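Local atomic coordinates of oxygenase-reductase (Streptomyces fradiae, PDB entry 4OSP), a protein that probably reduces the C-6 ketone of an angucyclinone in urdamycin biosynthesis with NADPH, using the C-terminal ketoreductase domain described here. Residues L42-C47 and R67-L72; G201-G206 and G229-V234; A108-G113 and A129-A134; G79-L84 and F136-R141; T32-A37 and V58-K63. All coordinates share one frame; numbering follows the deposited sequence.

Overall arrangement
All five contacts lie in one Rossmann domain with a central parallel sheet. Interaction 1 pairs two strands of that sheet, 42-47 and 67-72. Interaction 5 joins the helices 27-38 and 51-63 that lie before and after strand 42-47, so its segments alternate with those of interaction 1 along the chain. The centres of these two contacts are about 9 Å apart. Interactions 3 and 4 share helix 121-142, and L84 of interaction 4 packs on V71 of interaction 1. Interaction 2 comes last in the chain and reaches the same sheet; its centre is about 21 Å from that of interaction 1. Interactions 2 and 3 hold NADP-binding residues. Interactions 4 and 5 are helix pairs packed against the sheet.

Interaction 1: residues L42-C47 and R67-L72; sequences LVAVHC and RAFSVL
V43, V45 and C47 of strand 42-47 hydrogen-bond to strand 67-72 in a parallel ladder. V43 N gives to R67 O, V45 N to F69 O at 2.8 Å, and C47 N to V71 O. In return F69 N reaches V43 O, and V71 N reaches V45 O at 2.8 Å. CA-H...O contacts run between these bonds, such as S70 CA to V45 O at 3.2 Å.

Apolar contacts gather on the face that carries L42, A44, F69 and V71. F69 has CG between the backbone N and the carbonyl carbon (chi1 65°), which lays its ring across the neighbouring strand. A44 CB makes a CH-pi contact over one ring face, 4.2 Å from the ring centroid. L42 CD1 meets the ring edge instead, 4.1 Å from F69 CD1. Helix 80-96 covers this side. The face of V45 and A68 is covered by helix 51-63.

Polar ends find partners outside the pair. H46 uses ND1 with G23 N and NE2 with A73 O, which ties the strand to the NADP-binding loop. S70 OG bonds to R51 and D55.

Strand 42-47, helix 51-63 and strand 67-72 form a beta-alpha-beta crossover of the Rossmann fold.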
# COMPACT_ATOMS: atom_id res chain seq x y z
N LEU B 42 23.18 24.13 -9.16
CA LEU B 42 24.56 23.90 -8.74
C LEU B 42 24.61 22.68 -7.81
O LEU B 42 23.94 22.65 -6.77
CB LEU B 42 25.16 25.14 -8.06
CG LEU B 42 26.37 24.85 -7.16
CD1 LEU B 42 27.60 24.51 -7.99
CD2 LEU B 42 26.66 26.00 -6.22
N VAL B 43 25.40 21.69 -8.19
CA VAL B 43 25.33 20.37 -7.58
C VAL B 43 26.62 19.99 -6.87
O VAL B 43 27.71 20.12 -7.43
CB VAL B 43 25.00 19.27 -8.62
CG1 VAL B 43 24.88 17.90 -7.96
CG2 VAL B 43 23.73 19.61 -9.40
N ALA B 44 26.48 19.53 -5.63
CA ALA B 44 27.58 18.93 -4.91
C ALA B 44 27.59 17.44 -5.17
O ALA B 44 26.67 16.72 -4.78
CB ALA B 44 27.47 19.23 -3.43
N VAL B 45 28.61 16.98 -5.88
CA VAL B 45 28.78 15.57 -6.17
C VAL B 45 29.55 14.98 -5.01
O VAL B 45 30.70 15.34 -4.79
CB VAL B 45 29.56 15.35 -7.48
CG1 VAL B 45 29.82 13.87 -7.73
CG2 VAL B 45 28.81 15.97 -8.65
N HIS B 46 28.90 14.09 -4.27
CA HIS B 46 29.55 13.41 -3.15
C HIS B 46 29.98 12.03 -3.54
O HIS B 46 29.32 11.37 -4.34
CB HIS B 46 28.60 13.31 -1.95
CG HIS B 46 29.03 12.30 -0.93
ND1 HIS B 46 28.63 10.98 -0.98
CD2 HIS B 46 29.84 12.41 0.14
CE1 HIS B 46 29.17 10.32 0.03
NE2 HIS B 46 29.90 11.17 0.73
N CYS B 47 31.09 11.59 -2.96
CA CYS B 47 31.49 10.18 -2.98
C CYS B 47 32.23 9.86 -1.69
O CYS B 47 32.77 10.75 -1.03
CB CYS B 47 32.39 9.87 -4.19
SG CYS B 47 32.71 8.10 -4.45
N ARG B 67 27.07 23.72 -13.43
CA ARG B 67 27.94 24.04 -12.29
C ARG B 67 27.90 22.90 -11.26
O ARG B 67 26.82 22.41 -10.91
CB ARG B 67 27.50 25.35 -11.62
CG ARG B 67 27.50 26.57 -12.53
CD ARG B 67 28.91 26.96 -12.94
NE ARG B 67 29.83 27.03 -11.80
CZ ARG B 67 29.85 28.02 -10.90
NH1 ARG B 67 29.00 29.03 -11.01
NH2 ARG B 67 30.71 28.01 -9.90
N ALA B 68 29.08 22.47 -10.80
CA ALA B 68 29.18 21.40 -9.81
C ALA B 68 30.53 21.43 -9.08
O ALA B 68 31.50 22.00 -9.56
CB ALA B 68 28.98 20.05 -10.48
N PHE B 69 30.57 20.82 -7.90
CA PHE B 69 31.83 20.57 -7.20
C PHE B 69 31.81 19.23 -6.47
O PHE B 69 30.74 18.73 -6.12
CB PHE B 69 32.20 21.73 -6.26
CG PHE B 69 31.25 21.93 -5.09
CD1 PHE B 69 30.08 22.66 -5.24
CD2 PHE B 69 31.56 21.42 -3.83
CE1 PHE B 69 29.21 22.86 -4.17
CE2 PHE B 69 30.70 21.61 -2.76
CZ PHE B 69 29.52 22.34 -2.93
N SER B 70 32.97 18.65 -6.23
CA SER B 70 33.03 17.38 -5.53
C SER B 70 33.16 17.52 -4.00
O SER B 70 33.63 18.54 -3.49
CB SER B 70 34.11 16.46 -6.11
OG SER B 70 35.40 17.01 -5.92
N VAL B 71 32.71 16.50 -3.29
CA VAL B 71 32.74 16.47 -1.85
C VAL B 71 33.10 15.05 -1.42
O VAL B 71 32.44 14.08 -1.79
CB VAL B 71 31.37 16.88 -1.26
CG1 VAL B 71 31.22 16.38 0.17
CG2 VAL B 71 31.19 18.39 -1.33
N LEU B 72 34.17 14.93 -0.64
CA LEU B 72 34.64 13.64 -0.15
C LEU B 72 34.22 13.45 1.30
O LEU B 72 34.45 14.33 2.14
CB LEU B 72 36.17 13.57 -0.26
CG LEU B 72 36.85 12.21 -0.40
CD1 LEU B 72 36.21 11.37 -1.50
CD2 LEU B 72 38.35 12.39 -0.68

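Interaction 2: residues G201-G206 and G229-V234; sequences GITNNG and GEVTDV
T203 and N204 meet G229 and E230 where the C-terminal end of strand 194-204 runs parallel to the brief strand 229-230. Both belong to a beta-alpha-beta unit of the Rossmann fold: strand 194-204, helix 213-220, strand 229-230. G229 N bonds to I202 O at 3.1 Å, and N204 N bonds to G229 O at 2.8 Å.

The two branches of T203 serve different partners. CG2 is anti to the backbone N and presses on the backbone of E230, 3.4 Å from E230 C. OG1 lies beside the backbone N (chi1 -39°). It turns back on its own segment and gives a hydrogen bond to G201 O from above that carbonyl's plane. T203 also touches I28 of helix 27-38. T203, N205 and I28 belong to the NADP site seen in this protein.

N204 and E230 lie side by side and point the same way. Their amide and carboxylate planes stand 89° apart. N204 ND2 makes a weak hydrogen bond to E230 OE1 at 3.3 Å. Beyond them, V231, by the start of helix 231-242, sets CG1 against N204 O at 3.6 Å. Further along this helix, D233 forms a salt bridge with R247 of the second subunit.

N204 OD1 also closes an Asx turn: G206 N reaches it at 3.2 Å, from above the plane of the amide.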
# COMPACT_ATOMS: atom_id res chain seq x y z
N GLY B 201 14.03 -0.10 -10.17
CA GLY B 201 14.08 -1.54 -10.41
C GLY B 201 15.51 -1.91 -10.74
O GLY B 201 16.45 -1.24 -10.30
N ILE B 202 15.69 -2.97 -11.52
CA ILE B 202 17.02 -3.33 -11.99
C ILE B 202 17.51 -2.27 -12.97
O ILE B 202 16.82 -1.91 -13.92
CB ILE B 202 17.03 -4.72 -12.65
CG1 ILE B 202 16.46 -5.76 -11.68
CG2 ILE B 202 18.45 -5.09 -13.07
CD1 ILE B 202 15.71 -6.88 -12.37
N THR B 203 18.71 -1.76 -12.73
CA THR B 203 19.21 -0.66 -13.52
C THR B 203 20.64 -0.91 -13.98
O THR B 203 21.51 -1.27 -13.18
CB THR B 203 19.11 0.67 -12.74
OG1 THR B 203 17.89 0.69 -12.00
CG2 THR B 203 19.14 1.86 -13.69
N ASN B 204 20.86 -0.74 -15.28
CA ASN B 204 22.17 -0.89 -15.89
C ASN B 204 23.14 0.22 -15.47
O ASN B 204 23.11 1.32 -16.01
CB ASN B 204 22.01 -0.95 -17.42
CG ASN B 204 23.33 -0.81 -18.16
OD1 ASN B 204 24.37 -1.31 -17.73
ND2 ASN B 204 23.29 -0.11 -19.29
N ASN B 205 24.00 -0.07 -14.50
CA ASN B 205 24.96 0.94 -14.00
C ASN B 205 26.34 0.91 -14.67
O ASN B 205 27.30 1.51 -14.17
CB ASN B 205 25.07 0.89 -12.46
CG ASN B 205 25.64 -0.42 -11.95
OD1 ASN B 205 25.90 -1.35 -12.72
ND2 ASN B 205 25.84 -0.50 -10.63
N GLY B 206 26.45 0.21 -15.80
CA GLY B 206 27.67 0.21 -16.60
C GLY B 206 28.60 -0.97 -16.37
O GLY B 206 29.53 -1.18 -17.14
N GLY B 229 16.33 -1.07 -16.88
CA GLY B 229 16.35 0.37 -16.69
C GLY B 229 17.71 0.99 -16.97
O GLY B 229 18.75 0.33 -16.80
N GLU B 230 17.69 2.24 -17.40
CA GLU B 230 18.88 3.05 -17.50
C GLU B 230 18.94 3.99 -16.30
O GLU B 230 17.91 4.36 -15.73
CB GLU B 230 18.88 3.86 -18.80
CG GLU B 230 18.67 3.05 -20.08
CD GLU B 230 19.72 1.95 -20.30
OE1 GLU B 230 20.87 2.09 -19.81
OE2 GLU B 230 19.40 0.95 -20.98
N VAL B 231 20.16 4.36 -15.90
CA VAL B 231 20.36 5.26 -14.77
C VAL B 231 19.57 6.55 -14.99
O VAL B 231 19.17 7.23 -14.05
CB VAL B 231 21.85 5.60 -14.58
CG1 VAL B 231 22.63 4.35 -14.20
CG2 VAL B 231 22.43 6.24 -15.84
N THR B 232 19.30 6.82 -16.26
CA THR B 232 18.67 8.04 -16.69
C THR B 232 17.13 7.98 -16.48
O THR B 232 16.46 9.02 -16.35
CB THR B 232 19.07 8.30 -18.16
OG1 THR B 232 19.19 9.71 -18.40
CG2 THR B 232 18.09 7.66 -19.16
N ASP B 233 16.57 6.77 -16.45
CA ASP B 233 15.15 6.58 -16.19
C ASP B 233 14.79 6.96 -14.76
O ASP B 233 13.69 7.46 -14.49
CB ASP B 233 14.75 5.13 -16.47
CG ASP B 233 14.93 4.75 -17.92
OD1 ASP B 233 14.67 5.59 -18.80
OD2 ASP B 233 15.35 3.62 -18.20
N VAL B 234 15.72 6.71 -13.85
CA VAL B 234 15.56 7.07 -12.45
C VAL B 234 15.91 8.54 -12.23
O VAL B 234 15.22 9.25 -11.50
CB VAL B 234 16.44 6.18 -11.55
CG1 VAL B 234 16.18 6.49 -10.09
CG2 VAL B 234 16.17 4.70 -11.83

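Interaction 3: residues A108-G113 and A129-A134; sequences AGVMGG and AVNAKA
N131 faces V110 because its chi1 of -52° puts CG anti to the carbonyl carbon, and a chi2 of -53° turns the amide so that OD1 and ND2 both face V110. On the residue before, V130 has CG1 anti to its backbone N (chi1 174°), which brings this methyl within 4.2 Å of G109 CA.

The amide of N131 grips both polar backbone atoms of V110. OD1 accepts from V110 N at 2.8 Å, in the plane of the amide and on a lone pair. ND2 gives to V110 O at 3.2 Å; ND2 lies in the plane of the V110 carbonyl, while V110 O sits slightly off the amide plane of N131. With both ends held, the amide has little room to rotate. OD1 also comes within 3.0 Å of G109 CA, an approach that fits a residue without a CB.

The loop follows strand 103-106 of the Rossmann fold. It carries the end of the NNAG motif of short-chain dehydrogenases/reductases, N107-A108-G109, and N107 and G109 bind NADP in this protein. N131 sits at an irregular point of helix 121-142: a wider, pi-type turn spans 129-133, and A134 N bonds to A129 O. In classical members of the family the asparagine of the Asn-Ser-Tyr-Lys tetrad sits at a break in this helix, and N131 is consistent with that position.

T173 of helix 168-187 touches N131. Farther out, K133 makes a salt bridge to D125 of the third subunit.

V110 CG1 and V130 CG1 meet at 4.2 Å, with the two side chains crossing at about a right angle.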
# COMPACT_ATOMS: atom_id res chain seq x y z
N ALA B 108 23.12 7.50 -1.70
CA ALA B 108 24.17 6.54 -1.34
C ALA B 108 23.65 5.33 -0.56
O ALA B 108 22.79 5.44 0.32
CB ALA B 108 25.29 7.23 -0.58
N GLY B 109 24.20 4.16 -0.89
CA GLY B 109 23.88 2.94 -0.17
C GLY B 109 24.74 1.79 -0.63
O GLY B 109 25.26 1.80 -1.75
N VAL B 110 24.92 0.79 0.23
CA VAL B 110 25.66 -0.40 -0.15
C VAL B 110 24.84 -1.66 0.08
O VAL B 110 24.11 -1.76 1.07
CB VAL B 110 27.04 -0.52 0.57
CG1 VAL B 110 27.83 0.78 0.43
CG2 VAL B 110 26.87 -0.90 2.03
N MET B 111 24.95 -2.61 -0.84
CA MET B 111 24.30 -3.91 -0.68
C MET B 111 25.12 -4.87 0.19
O MET B 111 26.29 -4.60 0.49
CB MET B 111 23.96 -4.51 -2.04
CG MET B 111 22.62 -4.00 -2.58
SD MET B 111 22.29 -4.40 -4.30
CE MET B 111 22.73 -2.85 -5.10
N GLY B 112 24.50 -5.96 0.61
CA GLY B 112 25.15 -6.93 1.50
C GLY B 112 25.80 -8.09 0.76
O GLY B 112 26.93 -8.46 1.06
N GLY B 113 25.07 -8.65 -0.21
CA GLY B 113 25.58 -9.74 -1.05
C GLY B 113 25.95 -10.99 -0.27
O GLY B 113 27.06 -11.52 -0.42
N ALA B 129 24.49 1.64 9.36
CA ALA B 129 25.29 2.86 9.45
C ALA B 129 25.27 3.64 8.15
O ALA B 129 25.15 4.88 8.16
CB ALA B 129 26.73 2.53 9.84
N VAL B 130 25.37 2.93 7.03
CA VAL B 130 25.43 3.55 5.71
C VAL B 130 24.05 3.85 5.12
O VAL B 130 23.83 4.94 4.58
CB VAL B 130 26.24 2.70 4.69
CG1 VAL B 130 26.15 3.30 3.29
CG2 VAL B 130 27.69 2.56 5.12
N ASN B 131 23.13 2.89 5.22
CA ASN B 131 21.86 2.98 4.51
C ASN B 131 20.71 3.64 5.29
O ASN B 131 19.74 4.08 4.69
CB ASN B 131 21.40 1.59 4.02
CG ASN B 131 22.47 0.86 3.22
OD1 ASN B 131 23.02 1.38 2.26
ND2 ASN B 131 22.73 -0.39 3.60
N ALA B 132 20.80 3.67 6.62
CA ALA B 132 19.71 4.21 7.44
C ALA B 132 20.18 5.33 8.38
O ALA B 132 19.64 6.43 8.37
CB ALA B 132 19.05 3.10 8.24
N LYS B 133 21.21 5.03 9.18
CA LYS B 133 21.77 5.99 10.12
C LYS B 133 22.22 7.26 9.43
O LYS B 133 21.83 8.36 9.83
CB LYS B 133 22.92 5.38 10.90
CG LYS B 133 23.51 6.33 11.95
CD LYS B 133 24.31 5.57 12.99
CE LYS B 133 24.87 6.52 14.05
NZ LYS B 133 25.75 5.79 15.01
N ALA B 134 23.05 7.12 8.40
CA ALA B 134 23.60 8.30 7.74
C ALA B 134 22.50 9.14 7.12
O ALA B 134 22.43 10.35 7.37
CB ALA B 134 24.66 7.92 6.70

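Interaction 4: residues G79-L84 and F136-R141; sequences GDVHEL and FFIVQR
V81 is the first residue of 79-84 to touch helix 121-142, and it does so with both methyls. CG1 is anti to the backbone N (chi1 177°). V81 and R141 run past each other in opposite directions, with V81 CG1 3.7 Å from R141 CB. CG2 lies 3.7 Å from F137 CB, at the root of that side chain, and also approaches I138. No hydrogen bond joins V81 to the other helix.

H82 points away from the other helix but takes part through its backbone. A water donates to H82 O at 2.8 Å and accepts from R141 NH1 at 2.7 Å, in the guanidinium plane. R141 is held a second time, by a salt bridge from NH2 to E89. The H82 ring gives a hydrogen bond from ND1 to E83 OE2 next to it.

L84 comes one turn after V81. The L84 and I138 side chains cross at about a right angle, with L84 CD2 3.8 Å from I138 CD1. The other methyl of L84 packs on V71 of the sheet.

Over 80-84 and 136-141 the axes come within 10.0 Å, at 45°. F136, F137 and Q140 meet the third subunit. Helices 80-96 and 121-142 are thus neighbours in the layer on one face of the Rossmann sheet.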
# COMPACT_ATOMS: atom_id res chain seq x y z
N GLY B 79 31.94 10.50 12.33
CA GLY B 79 32.34 11.78 11.75
C GLY B 79 31.92 11.96 10.30
O GLY B 79 32.28 12.96 9.68
N ASP B 80 31.14 11.01 9.77
CA ASP B 80 30.70 11.08 8.38
C ASP B 80 29.85 12.30 8.05
O ASP B 80 30.10 12.97 7.04
CB ASP B 80 30.00 9.79 7.92
CG ASP B 80 28.80 9.40 8.80
OD1 ASP B 80 28.34 10.22 9.64
OD2 ASP B 80 28.30 8.26 8.63
N VAL B 81 28.84 12.58 8.88
CA VAL B 81 27.97 13.74 8.64
C VAL B 81 28.79 15.02 8.78
O VAL B 81 28.70 15.93 7.96
CB VAL B 81 26.73 13.77 9.57
CG1 VAL B 81 25.90 15.02 9.32
CG2 VAL B 81 25.87 12.55 9.33
N HIS B 82 29.63 15.06 9.82
CA HIS B 82 30.50 16.21 10.07
C HIS B 82 31.33 16.62 8.86
O HIS B 82 31.29 17.78 8.42
CB HIS B 82 31.41 15.92 11.26
CG HIS B 82 32.22 17.11 11.69
ND1 HIS B 82 33.57 17.21 11.44
CD2 HIS B 82 31.86 18.25 12.32
CE1 HIS B 82 34.01 18.36 11.91
NE2 HIS B 82 32.99 19.01 12.44
N GLU B 83 32.09 15.68 8.31
CA GLU B 83 32.96 15.97 7.17
C GLU B 83 32.13 16.35 5.94
O GLU B 83 32.42 17.35 5.27
CB GLU B 83 33.90 14.79 6.86
CG GLU B 83 34.78 14.36 8.03
CD GLU B 83 35.70 15.47 8.55
OE1 GLU B 83 36.30 16.21 7.72
OE2 GLU B 83 35.83 15.61 9.78
N LEU B 84 31.10 15.56 5.65
CA LEU B 84 30.22 15.87 4.52
C LEU B 84 29.83 17.35 4.53
O LEU B 84 30.06 18.07 3.55
CB LEU B 84 28.97 14.98 4.54
CG LEU B 84 27.85 15.22 3.52
CD1 LEU B 84 28.35 15.33 2.09
CD2 LEU B 84 26.81 14.11 3.62
N PHE B 136 19.43 9.40 7.92
CA PHE B 136 18.74 10.10 9.01
C PHE B 136 19.49 11.35 9.47
O PHE B 136 18.93 12.44 9.51
CB PHE B 136 18.44 9.21 10.21
CG PHE B 136 17.82 9.96 11.34
CD1 PHE B 136 18.61 10.59 12.30
CD2 PHE B 136 16.43 10.14 11.39
CE1 PHE B 136 18.03 11.34 13.31
CE2 PHE B 136 15.84 10.87 12.41
CZ PHE B 136 16.65 11.48 13.37
N PHE B 137 20.76 11.18 9.83
CA PHE B 137 21.55 12.30 10.35
C PHE B 137 21.91 13.34 9.30
O PHE B 137 22.13 14.51 9.63
CB PHE B 137 22.76 11.80 11.17
CG PHE B 137 22.36 11.22 12.48
CD1 PHE B 137 22.01 12.07 13.53
CD2 PHE B 137 22.19 9.85 12.63
CE1 PHE B 137 21.56 11.55 14.73
CE2 PHE B 137 21.75 9.32 13.84
CZ PHE B 137 21.42 10.17 14.89
N ILE B 138 21.92 12.93 8.04
CA ILE B 138 22.12 13.87 6.94
C ILE B 138 20.89 14.77 6.81
O ILE B 138 21.02 15.98 6.64
CB ILE B 138 22.37 13.15 5.61
CG1 ILE B 138 23.76 12.49 5.61
CG2 ILE B 138 22.24 14.13 4.44
CD1 ILE B 138 24.03 11.65 4.37
N VAL B 139 19.71 14.17 6.89
CA VAL B 139 18.48 14.95 6.89
C VAL B 139 18.49 15.89 8.09
O VAL B 139 18.20 17.09 7.95
CB VAL B 139 17.23 14.05 6.94
CG1 VAL B 139 15.98 14.89 7.12
CG2 VAL B 139 17.14 13.21 5.67
N GLN B 140 18.83 15.36 9.25
CA GLN B 140 18.79 16.16 10.47
C GLN B 140 19.70 17.37 10.35
O GLN B 140 19.29 18.50 10.61
CB GLN B 140 19.21 15.32 11.68
CG GLN B 140 19.04 16.03 13.01
CD GLN B 140 19.64 15.25 14.15
OE1 GLN B 140 20.86 15.21 14.30
NE2 GLN B 140 18.79 14.62 14.95
N ARG B 141 20.94 17.14 9.93
CA ARG B 141 21.89 18.22 9.75
C ARG B 141 21.46 19.16 8.60
O ARG B 141 21.59 20.38 8.72
CB ARG B 141 23.30 17.65 9.56
CG ARG B 141 24.39 18.66 9.25
CD ARG B 141 24.76 19.56 10.44
NE ARG B 141 25.27 20.85 9.94
CZ ARG B 141 26.55 21.10 9.72
NH1 ARG B 141 27.46 20.17 9.96
NH2 ARG B 141 26.93 22.27 9.27
O HOH W 1 30.12 19.80 10.04

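Interaction 5: residues T32-A37 and V58-K63; sequences TAIRLA and VATIEK
I61 packs against A33, I34 and A37, and no hydrogen bond crosses here. Its CG2 meets A37 CB at 3.3 Å, a close carbon-carbon approach. With CG1 anti to the carbonyl carbon (chi1 -76°) and the chain extended beyond it, I61 CD1 comes 3.7 Å from A33 O. I34 crosses I61 at a slant, with the two CG1 atoms of I34 and I61 4.0 Å apart. On the outer side, I34 CD1 rests on T60 CG2 at 4.1 Å.

T60 is fixed by its other branch. Its OG1 hydrogen-bonds to E56 O one turn back, which leaves the methyl facing I34. A33 and A37 are the small residues that I61 packs on. Over the two segments the axes come within 9.7 Å, at 26°.

Both helices rest on the sheet. A33 and A37 touch V43, V58 touches V45, and I61 reaches A68. Away from the contact, R35 makes salt bridges to E39 and D236, and to D245 of the second subunit.

Helix 27-38 follows the NADP-binding loop of G23, S25 and R26. The pair flanks strand 42-47 in sequence, and its two helices are neighbours in the layer on one face of the Rossmann sheet.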
# COMPACT_ATOMS: atom_id res chain seq x y z
N THR B 32 21.65 11.39 -11.78
CA THR B 32 20.82 12.34 -11.05
C THR B 32 21.51 13.69 -10.94
O THR B 32 20.92 14.73 -11.26
CB THR B 32 20.45 11.82 -9.64
OG1 THR B 32 19.71 10.60 -9.76
CG2 THR B 32 19.60 12.85 -8.91
N ALA B 33 22.78 13.66 -10.50
CA ALA B 33 23.58 14.88 -10.43
C ALA B 33 23.63 15.58 -11.79
O ALA B 33 23.45 16.81 -11.89
CB ALA B 33 24.99 14.58 -9.90
N ILE B 34 23.84 14.81 -12.85
CA ILE B 34 23.87 15.35 -14.21
C ILE B 34 22.54 16.01 -14.63
O ILE B 34 22.54 17.14 -15.16
CB ILE B 34 24.33 14.27 -15.23
CG1 ILE B 34 25.83 13.98 -15.05
CG2 ILE B 34 24.02 14.70 -16.67
CD1 ILE B 34 26.31 12.70 -15.72
N ARG B 35 21.42 15.34 -14.38
CA ARG B 35 20.13 15.89 -14.80
C ARG B 35 19.75 17.17 -14.03
O ARG B 35 19.25 18.13 -14.62
CB ARG B 35 19.00 14.83 -14.72
CG ARG B 35 17.62 15.34 -15.13
CD ARG B 35 17.57 15.76 -16.59
NE ARG B 35 16.42 16.61 -16.92
CZ ARG B 35 15.30 16.17 -17.49
NH1 ARG B 35 15.17 14.88 -17.78
NH2 ARG B 35 14.32 17.01 -17.76
N LEU B 36 20.01 17.18 -12.72
CA LEU B 36 19.80 18.38 -11.91
C LEU B 36 20.60 19.58 -12.42
O LEU B 36 20.04 20.66 -12.63
CB LEU B 36 20.11 18.10 -10.43
CG LEU B 36 19.19 17.10 -9.72
CD1 LEU B 36 19.66 16.83 -8.30
CD2 LEU B 36 17.73 17.55 -9.75
N ALA B 37 21.90 19.37 -12.65
CA ALA B 37 22.78 20.40 -13.22
C ALA B 37 22.27 20.93 -14.56
O ALA B 37 22.25 22.14 -14.80
CB ALA B 37 24.20 19.88 -13.36
N VAL B 58 31.73 16.01 -12.20
CA VAL B 58 31.82 17.46 -12.18
C VAL B 58 32.22 17.97 -13.57
O VAL B 58 31.58 18.87 -14.12
CB VAL B 58 32.80 17.94 -11.08
CG1 VAL B 58 33.20 19.40 -11.28
CG2 VAL B 58 32.18 17.73 -9.72
N ALA B 59 33.26 17.35 -14.14
CA ALA B 59 33.72 17.68 -15.49
C ALA B 59 32.60 17.52 -16.52
O ALA B 59 32.40 18.39 -17.37
CB ALA B 59 34.93 16.84 -15.86
N THR B 60 31.86 16.42 -16.44
CA THR B 60 30.77 16.18 -17.38
C THR B 60 29.70 17.26 -17.29
O THR B 60 29.19 17.74 -18.32
CB THR B 60 30.14 14.80 -17.15
OG1 THR B 60 31.15 13.80 -17.29
CG2 THR B 60 29.01 14.54 -18.17
N ILE B 61 29.36 17.63 -16.05
CA ILE B 61 28.35 18.65 -15.78
C ILE B 61 28.82 20.00 -16.34
O ILE B 61 28.03 20.77 -16.92
CB ILE B 61 28.05 18.74 -14.26
CG1 ILE B 61 27.17 17.55 -13.83
CG2 ILE B 61 27.40 20.08 -13.90
CD1 ILE B 61 27.06 17.34 -12.34
N GLU B 62 30.11 20.27 -16.19
CA GLU B 62 30.68 21.51 -16.70
C GLU B 62 30.73 21.56 -18.24
O GLU B 62 30.35 22.57 -18.82
CB GLU B 62 32.04 21.79 -16.05
CG GLU B 62 31.92 22.26 -14.61
CD GLU B 62 33.26 22.51 -13.94
OE1 GLU B 62 34.24 21.82 -14.27
OE2 GLU B 62 33.33 23.39 -13.07
N LYS B 63 31.14 20.46 -18.87
CA LYS B 63 31.10 20.34 -20.34
C LYS B 63 29.74 20.70 -20.90
O LYS B 63 29.64 21.27 -21.98
CB LYS B 63 31.47 18.92 -20.80
CG LYS B 63 32.94 18.55 -20.66
CD LYS B 63 33.23 17.20 -21.32
CE LYS B 63 34.23 16.37 -20.52
NZ LYS B 63 35.65 16.65 -20.87